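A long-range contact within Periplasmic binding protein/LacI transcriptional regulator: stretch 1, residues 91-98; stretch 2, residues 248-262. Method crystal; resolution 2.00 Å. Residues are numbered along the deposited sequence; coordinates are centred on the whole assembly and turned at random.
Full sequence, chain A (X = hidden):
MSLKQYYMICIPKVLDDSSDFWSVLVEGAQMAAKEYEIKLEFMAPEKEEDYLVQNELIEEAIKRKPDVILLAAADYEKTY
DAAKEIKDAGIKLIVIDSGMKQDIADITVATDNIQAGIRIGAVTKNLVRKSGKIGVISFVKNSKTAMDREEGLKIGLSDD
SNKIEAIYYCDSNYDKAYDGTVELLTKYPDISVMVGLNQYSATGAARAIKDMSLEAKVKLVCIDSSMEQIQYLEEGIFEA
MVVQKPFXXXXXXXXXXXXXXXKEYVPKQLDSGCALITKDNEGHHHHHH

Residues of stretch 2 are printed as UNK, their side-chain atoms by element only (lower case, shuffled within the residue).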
# COMPACT_ATOMS: atom_id res chain seq x y z
N ILE A 91 -6.29 24.02 6.75
CA ILE A 91 -5.75 23.20 5.62
C ILE A 91 -6.68 22.04 5.21
O ILE A 91 -7.23 21.30 6.06
CB ILE A 91 -4.32 22.62 6.01
CG1 ILE A 91 -3.39 23.78 6.40
CG2 ILE A 91 -3.70 21.96 4.82
CD1 ILE A 91 -2.16 23.34 7.20
N LYS A 92 -6.82 21.85 3.89
CA LYS A 92 -7.55 20.74 3.30
C LYS A 92 -6.74 19.43 3.47
O LYS A 92 -5.52 19.41 3.27
CB LYS A 92 -7.71 21.06 1.79
CG LYS A 92 -8.55 22.29 1.45
CD LYS A 92 -10.02 21.97 1.65
CE LYS A 92 -10.72 22.89 2.63
NZ LYS A 92 -10.95 24.21 2.02
N LEU A 93 -7.39 18.32 3.83
CA LEU A 93 -6.73 17.07 3.91
C LEU A 93 -7.25 16.15 2.81
O LEU A 93 -8.44 15.81 2.83
CB LEU A 93 -6.96 16.43 5.28
CG LEU A 93 -6.39 15.05 5.56
CD1 LEU A 93 -4.86 14.96 5.27
CD2 LEU A 93 -6.66 14.76 6.98
N ILE A 94 -6.38 15.73 1.91
CA ILE A 94 -6.60 14.54 1.03
C ILE A 94 -5.87 13.35 1.59
O ILE A 94 -4.65 13.39 1.87
CB ILE A 94 -6.06 14.76 -0.44
CG1 ILE A 94 -6.61 16.00 -0.98
CG2 ILE A 94 -6.37 13.57 -1.46
CD1 ILE A 94 -8.03 16.15 -0.68
N VAL A 95 -6.59 12.26 1.82
CA VAL A 95 -5.88 11.03 2.15
C VAL A 95 -5.58 10.24 0.86
O VAL A 95 -6.45 10.05 0.07
CB VAL A 95 -6.52 10.24 3.18
CG1 VAL A 95 -5.97 8.81 3.12
CG2 VAL A 95 -6.25 10.89 4.59
N ILE A 96 -4.29 9.89 0.63
CA ILE A 96 -3.93 9.08 -0.52
C ILE A 96 -3.41 7.65 -0.08
O ILE A 96 -2.70 7.50 0.92
CB ILE A 96 -2.85 9.76 -1.28
CG1 ILE A 96 -1.81 10.24 -0.27
CG2 ILE A 96 -3.43 10.85 -2.26
CD1 ILE A 96 -0.43 10.48 -0.91
N ASP A 97 -3.77 6.61 -0.81
CA ASP A 97 -3.31 5.24 -0.47
C ASP A 97 -3.84 4.64 0.82
O ASP A 97 -4.45 3.61 0.75
CB ASP A 97 -1.79 5.21 -0.50
CG ASP A 97 -1.21 3.85 -0.11
OD1 ASP A 97 -1.61 2.86 -0.70
OD2 ASP A 97 -0.38 3.76 0.79
N SER A 98 -3.69 5.29 2.00
CA SER A 98 -3.82 4.54 3.27
C SER A 98 -4.50 5.39 4.27
O SER A 98 -3.95 6.43 4.62
CB SER A 98 -2.48 4.13 3.84
OG SER A 98 -2.68 3.03 4.73
N UNK A 248 -2.29 7.25 -10.95
CA UNK A 248 -3.59 7.84 -10.74
C UNK A 248 -3.90 8.25 -9.32
O UNK A 248 -4.60 9.24 -9.15
c UNK A 248 -4.64 6.92 -11.23
n UNK A 248 -4.10 7.98 -13.33
o UNK A 248 -5.08 5.98 -13.38
c UNK A 248 -4.65 6.92 -12.74
N UNK A 249 -3.45 7.49 -8.32
CA UNK A 249 -3.63 7.98 -6.93
C UNK A 249 -3.06 9.36 -6.71
O UNK A 249 -3.72 10.21 -6.04
c UNK A 249 -3.05 7.03 -5.87
c UNK A 249 -3.94 5.80 -5.81
c UNK A 249 -3.08 7.70 -4.40
c UNK A 249 -3.22 4.48 -5.34
N UNK A 250 -1.84 9.57 -7.20
CA UNK A 250 -1.17 10.87 -7.00
C UNK A 250 -1.76 11.98 -7.85
O UNK A 250 -1.93 13.09 -7.38
N UNK A 251 -2.02 11.67 -9.13
CA UNK A 251 -2.59 12.58 -10.03
C UNK A 251 -3.93 13.12 -9.46
O UNK A 251 -4.11 14.33 -9.24
c UNK A 251 -3.81 14.90 -14.36
c UNK A 251 -2.50 14.47 -14.26
c UNK A 251 -2.69 11.90 -11.46
c UNK A 251 -4.43 13.31 -12.60
o UNK A 251 -4.07 15.87 -15.31
c UNK A 251 -4.81 14.33 -13.52
c UNK A 251 -3.11 12.89 -12.50
c UNK A 251 -2.16 13.47 -13.34
N UNK A 252 -4.86 12.22 -9.18
CA UNK A 252 -6.18 12.57 -8.72
C UNK A 252 -6.14 13.30 -7.39
O UNK A 252 -6.98 14.16 -7.14
c UNK A 252 -8.12 9.08 -9.52
c UNK A 252 -7.08 11.30 -8.56
c UNK A 252 -7.71 11.06 -11.07
c UNK A 252 -7.25 10.36 -9.79
N UNK A 253 -5.22 12.94 -6.49
CA UNK A 253 -5.22 13.52 -5.14
C UNK A 253 -5.04 15.03 -5.39
O UNK A 253 -5.75 15.89 -4.84
N UNK A 254 -4.08 15.34 -6.23
CA UNK A 254 -3.81 16.77 -6.54
C UNK A 254 -4.99 17.46 -7.24
O UNK A 254 -5.63 18.38 -6.68
c UNK A 254 -2.28 18.51 -7.65
c UNK A 254 -1.30 16.51 -6.50
c UNK A 254 -2.48 17.00 -7.34
N UNK A 255 -5.25 17.03 -8.46
CA UNK A 255 -6.38 17.51 -9.22
C UNK A 255 -7.66 17.77 -8.39
O UNK A 255 -8.24 18.82 -8.50
c UNK A 255 -6.64 16.53 -10.36
c UNK A 255 -7.91 15.88 -12.31
o UNK A 255 -7.60 16.11 -13.50
c UNK A 255 -7.69 16.95 -11.29
o UNK A 255 -8.38 14.79 -11.89
N UNK A 256 -8.07 16.84 -7.55
CA UNK A 256 -9.34 16.93 -6.87
C UNK A 256 -9.20 17.73 -5.57
O UNK A 256 -10.19 18.17 -5.01
c UNK A 256 -11.88 14.05 -9.47
c UNK A 256 -10.21 14.59 -7.65
n UNK A 256 -11.25 14.10 -10.81
c UNK A 256 -9.88 15.54 -6.48
c UNK A 256 -11.32 15.14 -8.52
N UNK A 257 -7.97 17.91 -5.10
CA UNK A 257 -7.68 18.88 -4.01
C UNK A 257 -8.07 20.25 -4.54
O UNK A 257 -8.45 21.16 -3.77
c UNK A 257 -6.20 18.90 -3.69
N UNK A 258 -7.98 20.37 -5.87
CA UNK A 258 -8.34 21.58 -6.55
C UNK A 258 -9.84 21.88 -6.45
O UNK A 258 -10.24 23.02 -6.25
c UNK A 258 -7.90 21.51 -8.00
c UNK A 258 -6.14 23.20 -7.46
c UNK A 258 -6.48 22.00 -8.34
c UNK A 258 -6.42 22.36 -9.85
N UNK A 259 -10.67 20.85 -6.53
CA UNK A 259 -12.09 21.03 -6.42
C UNK A 259 -12.42 21.58 -5.07
O UNK A 259 -13.14 22.57 -4.97
n UNK A 259 -14.64 19.40 -10.93
c UNK A 259 -12.82 19.74 -6.71
c UNK A 259 -13.42 18.84 -10.31
c UNK A 259 -13.67 18.82 -8.82
c UNK A 259 -12.48 19.28 -8.10
N UNK A 260 -11.82 21.02 -4.03
CA UNK A 260 -12.14 21.46 -2.67
C UNK A 260 -11.83 22.94 -2.46
O UNK A 260 -12.60 23.64 -1.82
c UNK A 260 -12.75 18.72 -1.24
c UNK A 260 -11.32 20.72 -1.63
c UNK A 260 -11.33 19.21 -1.65
c UNK A 260 -10.25 18.69 -0.68
N UNK A 261 -10.67 23.37 -2.94
CA UNK A 261 -10.25 24.75 -2.79
C UNK A 261 -11.14 25.68 -3.62
O UNK A 261 -11.32 26.82 -3.23
c UNK A 261 -7.51 24.69 -0.95
c UNK A 261 -6.64 24.25 -3.24
c UNK A 261 -7.56 25.05 -2.46
c UNK A 261 -8.82 24.88 -3.29
N UNK A 262 -11.61 25.22 -4.79
CA UNK A 262 -12.69 25.88 -5.57
C UNK A 262 -14.10 25.76 -4.91
O UNK A 262 -15.07 26.35 -5.37
n UNK A 262 -11.06 25.34 -10.77
c UNK A 262 -12.77 25.33 -6.99
c UNK A 262 -10.20 25.90 -9.66
c UNK A 262 -12.03 26.08 -8.01
c UNK A 262 -10.70 25.46 -8.29

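Position 248 carries two carbons, the second bearing one oxygen and one nitrogen, and touches nothing on stretch 1; a carboxamide this short is asparagine, N248. At 249 four carbons fork at the first, one arm two carbons long, which defines isoleucine. The CA-to-CB bond of I249 points toward the strand, its CG2 lying 3.7 Å from I96 CB and 3.8 Å from the backbone N of D97. Position 250 has no side-chain atoms and is glycine, G250; a CB there would point away from the strand. At 251 one carbon leads to a six-carbon ring bearing an oxygen, a tyrosine, and Y251 is out of reach of stretch 1. Four carbons forked at the second make 252 a leucine, L252, its CA-to-CB bond directed sideways and the side chain without contact.

Position 253 again lacks a side chain, and here the absence matters. Its CA packs 3.9 Å from I94 CG2 and 4.3 Å from I96 CG2, and an ideally placed CB would fall 3.0 Å from I96 CG2, a clash. The residue is glycine, G253. At 254 one carbon carries two others, the pattern of valine; the CA-to-CB bond of V254 points away. Three carbons ending in two oxygens identify 255 as glutamate, E255, also remote from the strand. Position 256 has four carbons in a row ending in nitrogen, hence lysine. The end of K256 leads away from the strand, and its NZ forms a salt bridge with E255 OE1 at 3.1 Å.

A single carbon at 257 denotes alanine, and A257 CB lies 4.0 Å from I94 CG1. Position 258, four carbons forked at the second, is leucine, L258, out of reach, as is 259, whose four-carbon chain ending in nitrogen is that of lysine, K259. The four carbons at 260 fork at the second, and the CA-to-CB bond points toward the strand: this is leucine, with L260 CD1 3.4 Å from I94 CD1 and L260 CB 3.7 Å from K92 CD. The same forked four-carbon pattern recurs at 261, another leucine; the CA-to-CB bond of L261 points sideways, but the end of the side chain comes nearer, bringing CD1 to 3.5 Å from K92 CG. Finally, four carbons and a terminal nitrogen make 262 a lysine, K262, exposed and free of contact.

The helix runs nearly antiparallel to strand 92-96, at 164°, with axes approaching to 9.0 Å. The CA-to-CB bonds of alternate strand residues K92, I94 and I96 point toward it, and these residues meet helix positions spaced mostly by three or four residues. No hydrogen bond crosses the interface: apolar packing holds it, including the aliphatic part of K92, and G253 lets the backbones come close, with its CA 6.4 Å from I94 CA.

Stretch 2, residues 248-262: NIGYLGVEKALKLLK
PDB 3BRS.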